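PDB 2IVF: ethylbenzene dehydrogenase alpha-subunit from Aromatoleum aromaticum, which belongs to the molybdopterin oxidoreductases and carries a molybdenum atom, MGD, MD1 and an iron/sulfur cluster. Local coordinates for residues G168-S173 / A692-K697; F306-S311 / E407-Y412; M457-F462 / S827-K832; Q601-L606 / K630-L635. All blocks are in the same frame, centred on the assembly; numbering follows the deposited sequence.

Overall arrangement
All four contacts are buried, and they fall into two pairs on opposite sides of the chain's centre. Contacts 1 and 4, with centres about 12 Å apart, belong to one layered unit: the two helices of contact 1 lie against the paired strands of contact 4. Contacts 2 and 3, with centres about 10 Å apart, touch: loop 827-832 of contact 3, which packs on helix 454-467, is also bonded to residues of 407-412. Chemistry follows place. The strands of contact 4 are joined by backbone hydrogen bonds and reach MD1. Contacts 1 and 2 are largely apolar, without a hydrogen bond between their segments, whereas contact 3 combines proline packing with an arginine gripped by carbonyls.

Contact 1: G168-S173 / A692-K697; sequences GDIADS and ALILKK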
# COMPACT_ATOMS: atom_id res chain seq x y z
N GLY A 168 26.55 -10.54 -23.49
CA GLY A 168 27.80 -11.26 -23.76
C GLY A 168 28.59 -11.59 -22.50
O GLY A 168 29.08 -12.72 -22.33
N ASP A 169 28.71 -10.63 -21.60
CA ASP A 169 29.45 -10.89 -20.34
C ASP A 169 28.71 -11.91 -19.52
O ASP A 169 29.31 -12.77 -18.89
CB ASP A 169 29.61 -9.64 -19.47
CG ASP A 169 30.55 -8.61 -20.06
OD1 ASP A 169 31.22 -8.90 -21.07
OD2 ASP A 169 30.60 -7.50 -19.48
N ILE A 170 27.39 -11.79 -19.50
CA ILE A 170 26.60 -12.75 -18.76
C ILE A 170 26.78 -14.15 -19.32
O ILE A 170 26.97 -15.12 -18.56
CB ILE A 170 25.11 -12.37 -18.76
CG1 ILE A 170 24.91 -11.06 -18.00
CG2 ILE A 170 24.30 -13.52 -18.17
CD1 ILE A 170 23.57 -10.36 -18.25
N ALA A 171 26.71 -14.27 -20.63
CA ALA A 171 26.84 -15.57 -21.29
C ALA A 171 28.20 -16.18 -21.04
O ALA A 171 28.33 -17.38 -20.80
CB ALA A 171 26.64 -15.40 -22.77
N ASP A 172 29.23 -15.36 -21.16
CA ASP A 172 30.57 -15.86 -20.85
C ASP A 172 30.67 -16.36 -19.41
O ASP A 172 31.35 -17.36 -19.17
CB ASP A 172 31.60 -14.78 -21.09
CG ASP A 172 32.09 -14.74 -22.52
OD1 ASP A 172 31.99 -15.74 -23.27
OD2 ASP A 172 32.58 -13.66 -22.89
N SER A 173 30.06 -15.66 -18.46
CA SER A 173 30.16 -16.11 -17.06
C SER A 173 29.40 -17.46 -16.86
O SER A 173 29.85 -18.35 -16.11
CB SER A 173 29.66 -15.05 -16.10
OG SER A 173 28.24 -15.04 -16.12
N ALA A 692 15.92 -14.44 -23.74
CA ALA A 692 16.16 -15.05 -25.02
C ALA A 692 17.54 -14.63 -25.56
O ALA A 692 18.32 -15.46 -26.05
CB ALA A 692 15.01 -14.68 -26.02
N LEU A 693 17.84 -13.33 -25.44
CA LEU A 693 19.08 -12.77 -25.95
C LEU A 693 20.28 -13.32 -25.19
O LEU A 693 21.26 -13.68 -25.81
CB LEU A 693 19.07 -11.25 -25.85
CG LEU A 693 20.32 -10.49 -26.35
CD1 LEU A 693 20.76 -10.92 -27.78
CD2 LEU A 693 19.96 -9.01 -26.29
N ILE A 694 20.17 -13.40 -23.87
CA ILE A 694 21.22 -14.06 -23.08
C ILE A 694 21.47 -15.47 -23.61
O ILE A 694 22.63 -15.86 -23.93
CB ILE A 694 20.87 -14.12 -21.59
CG1 ILE A 694 20.88 -12.71 -21.00
CG2 ILE A 694 21.86 -15.06 -20.87
CD1 ILE A 694 20.30 -12.54 -19.61
N LEU A 695 20.40 -16.24 -23.77
CA LEU A 695 20.56 -17.60 -24.28
C LEU A 695 21.15 -17.69 -25.71
O LEU A 695 21.92 -18.59 -26.00
CB LEU A 695 19.24 -18.38 -24.17
CG LEU A 695 18.79 -18.62 -22.74
CD1 LEU A 695 17.49 -19.42 -22.74
CD2 LEU A 695 19.90 -19.32 -21.93
N LYS A 696 20.79 -16.77 -26.61
CA LYS A 696 21.37 -16.73 -27.95
C LYS A 696 22.87 -16.49 -27.81
O LYS A 696 23.69 -17.21 -28.38
CB LYS A 696 20.70 -15.60 -28.74
CG LYS A 696 21.10 -15.44 -30.22
CD LYS A 696 20.46 -14.19 -30.82
CE LYS A 696 20.92 -13.87 -32.25
NZ LYS A 696 22.23 -13.07 -32.35
N LYS A 697 23.20 -15.51 -26.97
CA LYS A 697 24.61 -15.17 -26.70
C LYS A 697 25.38 -16.31 -26.08
O LYS A 697 26.52 -16.50 -26.40
CB LYS A 697 24.70 -13.96 -25.78
CG LYS A 697 24.33 -12.66 -26.47
CD LYS A 697 25.43 -12.19 -27.36
CE LYS A 697 24.99 -11.02 -28.21
NZ LYS A 697 25.78 -10.94 -29.47
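Ala-171 and Lys-697 meet at a flat group of the backbone, for neither segment brings an aromatic ring. The CB of Ala-171 stands over one face of the Lys-697 carbonyl, 3.7 Å from its C atom, and the same CB lies 3.9 Å from CB of Lys-697. The small methyl lets the helices come together here, their axes 8.4 Å apart at closest approach and their directions 58° apart. One turn back, Gly-168 has no side chain to hold the neighbour off, and its CA comes within 5.8 Å of CA of Lys-697. The lysine chain leaves with CG beside its own backbone N (chi1 -73°), and CG passes 4.3 Å from N of Gly-168. The chain bends at chi2; its NZ forms salt bridges with Asp-164 and Glu-700.

Deeper in, Ile-170 and Ile-694 cross obliquely. Their CG2 methyls touch at 4.0 Å and their CD1 methyls at 4.2 Å, with no hydrogen bond joining the segments. Behind this, Ser-173 turns its OG back to the O of Ile-170 in its own helix.

This is helix-helix packing on one layer of an alpha/beta domain. Helices 163-181 and 687-704 lie together against the sheet, where both isoleucines rest on Phe-633 of strand 631-636 and on Leu-650 of strand 648-651.

Contact 2: F306-S311 / E407-Y412; sequences FWLGLS and EHLKDY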
# COMPACT_ATOMS: atom_id res chain seq x y z
N PHE A 306 -4.31 -18.97 22.49
CA PHE A 306 -5.66 -18.39 22.31
C PHE A 306 -6.58 -19.45 21.73
O PHE A 306 -7.65 -19.73 22.27
CB PHE A 306 -5.62 -17.11 21.48
CG PHE A 306 -6.98 -16.64 21.02
CD1 PHE A 306 -7.84 -15.96 21.87
CD2 PHE A 306 -7.42 -16.92 19.74
CE1 PHE A 306 -9.11 -15.57 21.44
CE2 PHE A 306 -8.67 -16.55 19.33
CZ PHE A 306 -9.51 -15.87 20.18
N TRP A 307 -6.15 -20.08 20.66
CA TRP A 307 -7.00 -21.00 19.95
C TRP A 307 -7.20 -22.30 20.72
O TRP A 307 -8.29 -22.86 20.69
CB TRP A 307 -6.48 -21.29 18.55
CG TRP A 307 -6.64 -20.19 17.65
CD1 TRP A 307 -5.67 -19.39 17.19
CD2 TRP A 307 -7.85 -19.73 17.07
NE1 TRP A 307 -6.18 -18.44 16.36
CE2 TRP A 307 -7.54 -18.64 16.26
CE3 TRP A 307 -9.19 -20.14 17.16
CZ2 TRP A 307 -8.50 -17.94 15.54
CZ3 TRP A 307 -10.15 -19.44 16.44
CH2 TRP A 307 -9.79 -18.37 15.63
N LEU A 308 -6.21 -22.70 21.49
CA LEU A 308 -6.41 -23.86 22.33
C LEU A 308 -7.42 -23.51 23.47
O LEU A 308 -8.21 -24.34 23.92
CB LEU A 308 -5.07 -24.34 22.86
CG LEU A 308 -4.13 -24.90 21.78
CD1 LEU A 308 -2.71 -25.16 22.33
CD2 LEU A 308 -4.71 -26.20 21.19
N GLY A 309 -7.34 -22.30 23.98
CA GLY A 309 -8.32 -21.82 24.98
C GLY A 309 -9.73 -21.90 24.43
O GLY A 309 -10.66 -22.39 25.12
N LEU A 310 -9.90 -21.49 23.18
CA LEU A 310 -11.20 -21.58 22.51
C LEU A 310 -11.64 -23.04 22.40
O LEU A 310 -12.81 -23.35 22.58
CB LEU A 310 -11.16 -20.94 21.12
CG LEU A 310 -11.65 -19.48 21.02
CD1 LEU A 310 -11.02 -18.52 22.04
CD2 LEU A 310 -11.54 -18.96 19.58
N SER A 311 -10.71 -23.92 22.04
CA SER A 311 -11.04 -25.32 21.91
C SER A 311 -11.42 -25.91 23.24
O SER A 311 -12.33 -26.73 23.32
CB SER A 311 -9.87 -26.08 21.34
OG SER A 311 -9.51 -25.55 20.08
N GLU A 407 -7.04 -34.08 28.08
CA GLU A 407 -5.99 -33.95 29.09
C GLU A 407 -5.12 -32.71 28.81
O GLU A 407 -4.85 -31.90 29.68
CB GLU A 407 -5.15 -35.24 29.15
CG GLU A 407 -3.88 -35.21 30.00
CD GLU A 407 -3.06 -36.53 29.94
OE1 GLU A 407 -1.95 -36.55 29.31
OE2 GLU A 407 -3.49 -37.55 30.53
N HIS A 408 -4.66 -32.60 27.57
CA HIS A 408 -3.70 -31.61 27.16
C HIS A 408 -4.29 -30.19 27.35
O HIS A 408 -3.60 -29.28 27.79
CB HIS A 408 -3.38 -31.89 25.70
CG HIS A 408 -2.54 -30.84 25.04
ND1 HIS A 408 -1.26 -30.57 25.42
CD2 HIS A 408 -2.79 -30.07 23.96
CE1 HIS A 408 -0.76 -29.63 24.64
NE2 HIS A 408 -1.66 -29.32 23.73
N LEU A 409 -5.58 -30.05 27.04
CA LEU A 409 -6.24 -28.76 27.12
C LEU A 409 -6.50 -28.36 28.58
O LEU A 409 -6.93 -27.23 28.83
CB LEU A 409 -7.57 -28.77 26.34
CG LEU A 409 -7.41 -28.76 24.82
CD1 LEU A 409 -8.76 -28.94 24.14
CD2 LEU A 409 -6.72 -27.46 24.31
N LYS A 410 -6.21 -29.24 29.54
CA LYS A 410 -6.23 -28.80 30.94
C LYS A 410 -5.22 -27.66 31.24
O LYS A 410 -5.36 -26.92 32.21
CB LYS A 410 -6.02 -29.97 31.89
CG LYS A 410 -7.24 -30.89 31.85
CD LYS A 410 -7.17 -32.04 32.83
CE LYS A 410 -8.43 -32.89 32.73
NZ LYS A 410 -8.30 -34.12 33.59
N ASP A 411 -4.21 -27.53 30.39
CA ASP A 411 -3.22 -26.48 30.50
C ASP A 411 -3.67 -25.22 29.75
O ASP A 411 -2.96 -24.22 29.77
CB ASP A 411 -1.85 -27.01 30.00
CG ASP A 411 -1.26 -28.09 30.94
OD1 ASP A 411 -1.61 -28.10 32.15
OD2 ASP A 411 -0.47 -28.95 30.47
N TYR A 412 -4.85 -25.26 29.11
CA TYR A 412 -5.35 -24.19 28.26
C TYR A 412 -6.79 -23.86 28.64
O TYR A 412 -7.60 -23.50 27.81
CB TYR A 412 -5.24 -24.56 26.76
CG TYR A 412 -3.81 -24.76 26.34
CD1 TYR A 412 -3.03 -23.67 25.95
CD2 TYR A 412 -3.21 -26.02 26.39
CE1 TYR A 412 -1.69 -23.82 25.64
CE2 TYR A 412 -1.87 -26.19 26.02
CZ TYR A 412 -1.13 -25.08 25.65
OH TYR A 412 0.20 -25.22 25.34
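Leu-308 and Tyr-412 make the CH-pi contact at the heart of this junction. The CD1 methyl of Leu-308 sits over the centre of the tyrosine ring, 3.7 Å from its centroid and only 12° off the normal, and CB of Leu-308 lies 3.7 Å from the ring's CG. The two side chains run side by side, pointing the same way.

Apolar packing continues through Leu-409, which crosses Leu-308 at about a right angle. Its CD2 touches CB of Leu-308 at 3.8 Å, while its CD1 reaches CB of Ser-311 at 4.2 Å.

The polar contribution is slight. O of Tyr-412 is buried with no hydrogen-bond partner in the model; the CA-H of Gly-309 points at it, with CA 3.4 Å away and 165° at the hydrogen. Within the helix, Ser-311 OG and N reach O of Trp-307 from opposite faces of its plane.

In the fold, segment 407-412, at the C-terminal part of helix 401-408 and the turn there, packs on helix 303-316, whose Trp-307 faces helix 454-467. Loop 827-832 is bonded to the same region: Tyr-412 OH bonds to Thr-830 OG1 and His-831 N, and His-408 NE2 to Pro-829 O.

Contact 3: M457-F462 / S827-K832; sequences MERSLF and SLPTHK
Arg-459 and Pro-829 carry most of this contact, in which an extended loop without regular structure lies against an alpha helix of the molybdopterin oxidoreductase fold. The proline ring packs on the helix through CB and CG, which face CB of Arg-459 (4.0 Å from the proline CB), and its CD lies 3.8 Å from NH2 of the same arginine.

The arginine chain is bent at chi3 (63°), which turns NE off the line of the carbons, and the guanidinium ends up beside the loop backbone. One face of it covers N of Pro-829, 3.5 Å above the plane and toward the rim. At the edge, NH2 gives a hydrogen bond to O of Ser-827, 3.1 Å long. That oxygen lies in the guanidinium plane, but the bond is bent, 135° at the hydrogen, and the donor stands well above the carbonyl plane.

Outside the segments NH2 also bonds to O of Phe-814 and NH1 to O of Glu-826, so three main-chain carbonyls hold this buried group and would be expected to stabilise its positive charge. The same helical segment touches MGD through Met-457, while the loop continues to strand 843-846.

Ser-460 completes the contact: its OG, hydrogen-bonded to O of Leu-456 in its own helix, lies 3.4 Å from CB of Pro-829.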
# COMPACT_ATOMS: atom_id res chain seq x y z
N MET A 457 0.53 -22.46 15.73
CA MET A 457 -0.54 -21.47 15.76
C MET A 457 -1.67 -21.80 14.82
O MET A 457 -2.84 -21.63 15.16
CB MET A 457 0.07 -20.11 15.38
CG MET A 457 1.15 -19.63 16.39
SD MET A 457 2.24 -18.26 15.81
CE MET A 457 1.09 -17.03 15.19
N GLU A 458 -1.31 -22.22 13.60
CA GLU A 458 -2.28 -22.66 12.60
C GLU A 458 -2.96 -23.97 13.01
O GLU A 458 -4.15 -24.07 12.90
CB GLU A 458 -1.61 -22.85 11.23
CG GLU A 458 -1.21 -21.54 10.57
CD GLU A 458 -0.14 -21.73 9.49
OE1 GLU A 458 -0.16 -22.81 8.88
OE2 GLU A 458 0.69 -20.81 9.26
N ARG A 459 -2.21 -24.98 13.43
CA ARG A 459 -2.87 -26.22 13.85
C ARG A 459 -3.93 -25.96 14.92
O ARG A 459 -5.00 -26.58 14.95
CB ARG A 459 -1.82 -27.21 14.33
CG ARG A 459 -0.96 -27.70 13.23
CD ARG A 459 0.20 -28.53 13.79
NE ARG A 459 -0.27 -29.74 14.47
CZ ARG A 459 0.42 -30.41 15.37
NH1 ARG A 459 1.63 -30.01 15.72
NH2 ARG A 459 -0.09 -31.49 15.90
N SER A 460 -3.64 -25.02 15.81
CA SER A 460 -4.52 -24.75 16.93
C SER A 460 -5.78 -24.07 16.42
O SER A 460 -6.87 -24.39 16.86
CB SER A 460 -3.79 -23.90 17.98
OG SER A 460 -2.66 -24.54 18.45
N LEU A 461 -5.63 -23.14 15.49
CA LEU A 461 -6.80 -22.51 14.85
C LEU A 461 -7.62 -23.56 14.11
O LEU A 461 -8.84 -23.64 14.27
CB LEU A 461 -6.38 -21.39 13.88
CG LEU A 461 -7.45 -20.60 13.10
CD1 LEU A 461 -6.89 -19.19 12.67
CD2 LEU A 461 -7.94 -21.38 11.86
N PHE A 462 -6.98 -24.44 13.34
CA PHE A 462 -7.75 -25.49 12.69
C PHE A 462 -8.45 -26.46 13.63
O PHE A 462 -9.52 -26.98 13.29
CB PHE A 462 -6.88 -26.22 11.66
CG PHE A 462 -6.48 -25.34 10.54
CD1 PHE A 462 -7.44 -24.61 9.89
CD2 PHE A 462 -5.16 -25.19 10.14
CE1 PHE A 462 -7.12 -23.74 8.83
CE2 PHE A 462 -4.85 -24.32 9.08
CZ PHE A 462 -5.82 -23.58 8.46
N SER A 827 3.24 -33.29 19.24
CA SER A 827 2.30 -34.27 18.67
C SER A 827 0.88 -33.74 18.60
O SER A 827 0.16 -34.03 17.65
CB SER A 827 2.33 -35.55 19.47
OG SER A 827 2.07 -35.28 20.85
N LEU A 828 0.49 -32.94 19.59
CA LEU A 828 -0.75 -32.18 19.52
C LEU A 828 -0.46 -30.70 19.31
O LEU A 828 0.62 -30.23 19.68
CB LEU A 828 -1.58 -32.36 20.80
CG LEU A 828 -2.35 -33.67 21.01
CD1 LEU A 828 -2.95 -33.71 22.43
CD2 LEU A 828 -3.47 -33.86 19.93
N PRO A 829 -1.45 -29.96 18.79
CA PRO A 829 -1.24 -28.51 18.76
C PRO A 829 -1.00 -28.03 20.20
O PRO A 829 -1.56 -28.57 21.13
CB PRO A 829 -2.55 -27.95 18.20
CG PRO A 829 -3.25 -29.15 17.60
CD PRO A 829 -2.79 -30.34 18.34
N THR A 830 -0.12 -27.06 20.34
CA THR A 830 0.38 -26.68 21.64
C THR A 830 0.98 -25.30 21.48
O THR A 830 1.32 -24.90 20.36
CB THR A 830 1.43 -27.65 22.14
OG1 THR A 830 1.62 -27.40 23.54
CG2 THR A 830 2.75 -27.46 21.37
N HIS A 831 1.08 -24.59 22.60
CA HIS A 831 1.68 -23.27 22.61
C HIS A 831 3.17 -23.37 22.98
O HIS A 831 3.55 -24.02 24.00
CB HIS A 831 1.01 -22.35 23.62
CG HIS A 831 1.76 -21.07 23.81
ND1 HIS A 831 2.07 -20.25 22.75
CD2 HIS A 831 2.35 -20.53 24.89
CE1 HIS A 831 2.79 -19.23 23.18
NE2 HIS A 831 2.96 -19.37 24.48
N LYS A 832 4.01 -22.80 22.13
CA LYS A 832 5.42 -22.57 22.44
C LYS A 832 5.71 -21.13 22.18
O LYS A 832 5.36 -20.63 21.13
CB LYS A 832 6.36 -23.40 21.57
CG LYS A 832 6.36 -24.92 21.92
CD LYS A 832 7.36 -25.70 21.02
CE LYS A 832 7.50 -27.19 21.34
NZ LYS A 832 8.56 -27.76 20.45

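Contact 4: Q601-L606 / K630-L635; sequences QVYMLL and KMIFAL. With MD1 (phosphoric acid 4-(2-amino-4-oxo-3,4,5,6,-tetrahydro-pteridin-6-yl)-2-hydroxy-3,4-dimercapto-but-3-en-yl ester guanylate ester), chain N.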
# COMPACT_ATOMS: atom_id res chain seq x y z
N GLN A 601 28.45 -19.52 -8.82
CA GLN A 601 29.31 -18.58 -9.57
C GLN A 601 28.56 -17.51 -10.34
O GLN A 601 29.09 -16.43 -10.56
CB GLN A 601 30.24 -19.31 -10.52
CG GLN A 601 31.22 -20.22 -9.78
CD GLN A 601 32.53 -20.36 -10.46
OE1 GLN A 601 32.61 -20.61 -11.67
NE2 GLN A 601 33.60 -20.21 -9.69
N VAL A 602 27.35 -17.84 -10.77
CA VAL A 602 26.50 -16.91 -11.52
C VAL A 602 25.13 -16.81 -10.87
O VAL A 602 24.46 -17.82 -10.61
CB VAL A 602 26.41 -17.30 -13.00
CG1 VAL A 602 25.55 -16.29 -13.78
CG2 VAL A 602 27.78 -17.38 -13.58
N TYR A 603 24.70 -15.58 -10.62
CA TYR A 603 23.57 -15.34 -9.78
C TYR A 603 22.71 -14.37 -10.48
O TYR A 603 23.16 -13.29 -10.80
CB TYR A 603 24.04 -14.78 -8.45
CG TYR A 603 22.95 -14.53 -7.47
CD1 TYR A 603 22.25 -13.30 -7.47
CD2 TYR A 603 22.60 -15.48 -6.52
CE1 TYR A 603 21.27 -13.06 -6.55
CE2 TYR A 603 21.63 -15.23 -5.59
CZ TYR A 603 20.97 -14.04 -5.60
OH TYR A 603 19.98 -13.80 -4.68
N MET A 604 21.47 -14.77 -10.75
CA MET A 604 20.54 -13.96 -11.50
C MET A 604 19.49 -13.37 -10.58
O MET A 604 18.81 -14.10 -9.86
CB MET A 604 19.87 -14.82 -12.57
CG MET A 604 18.81 -14.14 -13.34
SD MET A 604 18.38 -15.18 -14.72
CE MET A 604 16.92 -14.37 -15.35
N LEU A 605 19.37 -12.05 -10.62
CA LEU A 605 18.34 -11.30 -9.88
C LEU A 605 17.21 -11.00 -10.85
O LEU A 605 17.41 -10.31 -11.86
CB LEU A 605 18.91 -10.00 -9.33
CG LEU A 605 19.93 -10.07 -8.20
CD1 LEU A 605 20.77 -8.79 -8.17
CD2 LEU A 605 19.17 -10.26 -6.89
N LEU A 606 16.03 -11.54 -10.56
CA LEU A 606 14.83 -11.33 -11.35
C LEU A 606 13.67 -11.39 -10.37
O LEU A 606 13.52 -12.40 -9.65
CB LEU A 606 14.67 -12.41 -12.40
CG LEU A 606 13.31 -12.42 -13.12
CD1 LEU A 606 13.08 -11.13 -13.97
CD2 LEU A 606 13.24 -13.71 -13.98
N LYS A 630 31.19 -14.87 -9.48
CA LYS A 630 31.89 -14.25 -10.63
C LYS A 630 30.97 -13.26 -11.36
O LYS A 630 31.46 -12.28 -11.96
CB LYS A 630 32.32 -15.32 -11.63
CG LYS A 630 33.40 -16.25 -11.12
CD LYS A 630 34.81 -15.61 -11.06
CE LYS A 630 35.55 -15.73 -12.39
NZ LYS A 630 36.97 -15.21 -12.39
N MET A 631 29.67 -13.53 -11.36
CA MET A 631 28.71 -12.67 -12.05
C MET A 631 27.43 -12.57 -11.29
O MET A 631 26.77 -13.57 -11.00
CB MET A 631 28.43 -13.21 -13.46
CG MET A 631 27.30 -12.57 -14.21
SD MET A 631 27.59 -10.83 -14.55
CE MET A 631 29.06 -10.95 -15.63
N ILE A 632 27.03 -11.32 -11.05
CA ILE A 632 25.74 -11.05 -10.51
C ILE A 632 25.09 -10.17 -11.52
O ILE A 632 25.63 -9.10 -11.84
CB ILE A 632 25.84 -10.29 -9.17
CG1 ILE A 632 26.69 -11.08 -8.20
CG2 ILE A 632 24.44 -10.05 -8.65
CD1 ILE A 632 27.00 -10.38 -6.83
N PHE A 633 23.95 -10.60 -12.05
CA PHE A 633 23.26 -9.76 -13.01
C PHE A 633 21.80 -9.66 -12.65
O PHE A 633 21.20 -10.60 -12.09
CB PHE A 633 23.48 -10.22 -14.45
CG PHE A 633 22.83 -11.56 -14.80
CD1 PHE A 633 23.42 -12.74 -14.42
CD2 PHE A 633 21.65 -11.61 -15.52
CE1 PHE A 633 22.87 -13.97 -14.79
CE2 PHE A 633 21.07 -12.85 -15.84
CZ PHE A 633 21.68 -14.01 -15.48
N ALA A 634 21.24 -8.50 -12.95
CA ALA A 634 19.89 -8.19 -12.59
C ALA A 634 19.10 -7.84 -13.83
O ALA A 634 19.61 -7.12 -14.71
CB ALA A 634 19.85 -7.05 -11.63
N LEU A 635 17.87 -8.34 -13.86
CA LEU A 635 16.88 -7.93 -14.83
C LEU A 635 15.89 -7.09 -14.07
O LEU A 635 15.02 -7.62 -13.37
CB LEU A 635 16.17 -9.12 -15.44
CG LEU A 635 16.90 -9.78 -16.59
CD1 LEU A 635 18.03 -10.57 -16.03
CD2 LEU A 635 15.93 -10.68 -17.40
PB MD1 N . 10.99 -9.49 -3.40
O3B MD1 N . 10.51 -7.98 -3.52
O1B MD1 N . 10.25 -10.27 -4.43
O2B MD1 N . 12.45 -9.61 -3.19
O3A MD1 N . 10.36 -9.88 -1.99
C10 MD1 N . 9.04 -10.45 -1.85
C11 MD1 N . 8.82 -10.49 -0.35
O11 MD1 N . 8.49 -9.10 -0.01
C12 MD1 N . 7.63 -11.36 -0.02
S12 MD1 N . 6.49 -11.81 -1.21
C13 MD1 N . 7.38 -11.76 1.26
S13 MD1 N . 6.03 -12.68 1.67
C14 MD1 N . 8.28 -11.44 2.39
N15 MD1 N . 7.78 -10.68 3.48
C16 MD1 N . 8.59 -10.24 4.49
C15 MD1 N . 7.99 -9.61 5.56
O14 MD1 N . 6.75 -9.45 5.62
N17 MD1 N . 8.86 -9.13 6.49
C17 MD1 N . 10.24 -9.32 6.40
N16 MD1 N . 10.98 -8.83 7.38
N18 MD1 N . 10.78 -9.98 5.36
C20 MD1 N . 9.97 -10.44 4.42
N8 MD1 N . 10.51 -11.15 3.40
C7 MD1 N . 9.77 -11.65 2.26
PA MD1 N . 11.24 -6.63 -4.00
O1A MD1 N . 10.14 -5.73 -4.44
O2A MD1 N . 12.09 -6.16 -2.88
O5' MD1 N . 12.16 -7.02 -5.22
C5' MD1 N . 11.50 -7.34 -6.44
C4' MD1 N . 12.10 -6.57 -7.54
O4' MD1 N . 11.24 -6.85 -8.64
C1' MD1 N . 11.33 -5.68 -9.46
N9 MD1 N . 10.24 -5.54 -10.44
C4 MD1 N . 10.39 -5.78 -11.73
N3 MD1 N . 11.49 -6.19 -12.41
C2 MD1 N . 11.43 -6.38 -13.73
N2 MD1 N . 12.52 -6.82 -14.42
N1 MD1 N . 10.26 -6.07 -14.38
C6 MD1 N . 9.11 -5.64 -13.76
O6 MD1 N . 8.09 -5.45 -14.42
C5 MD1 N . 9.17 -5.49 -12.36
N7 MD1 N . 8.32 -5.09 -11.42
C8 MD1 N . 8.98 -5.13 -10.26
C2' MD1 N . 11.28 -4.52 -8.48
O2' MD1 N . 11.87 -3.30 -8.99
C3' MD1 N . 11.98 -5.07 -7.23
O3' MD1 N . 13.31 -4.51 -7.06
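Gln-601 and Lys-630 open a parallel strand pair joined by six backbone hydrogen bonds. O of Gln-601 takes two donors, Lys-630 N at 2.8 Å and Met-631 N at 3.1 Å; the first is the more bent, 132° at the hydrogen. Tyr-603 and Leu-605 each use both N and O, bonding the residues before and after their partner: Tyr-603 N gives to Met-631 O and its O takes from Phe-633 N, while Leu-605 N gives to O of Phe-633 and its O takes from N of Leu-635, each of these last two 2.8 Å long.

On the far side of strand 602-606, Val-602 and Met-604 bond to Ile-187 of the adjoining strand 186-188. N of Ile-632 bonds to the side chain of Asp-647, just ahead of strand 648-651. The tyrosine hydroxyl is held by Asp-189 and Gln-608.

Side chains fill the faces. Phe-633 sits with CG between its backbone N and carbonyl carbon (chi1 68°), and its ring lies across Met-604. CA of Met-604 is over the ring face, 4.2 Å from the centroid, while SD makes an oblique Met-aromatic contact at 4.6 Å. CG1 of Val-602 meets the ring edge, 3.7 Å from CE1. On the opposite face of the sheet, with Tyr-603 and Ile-632, CB of Leu-605 packs on CB of Ala-634.

Near the end of strand 631-636, O of Leu-635 accepts a hydrogen bond from N2 of MD1, 2.8 Å away. Glu-636 and Glu-687 also hydrogen-bond MD1. A main-chain carbonyl fixed by the sheet thus meets the guanine amino group, consistent with recognition of the base through that donor.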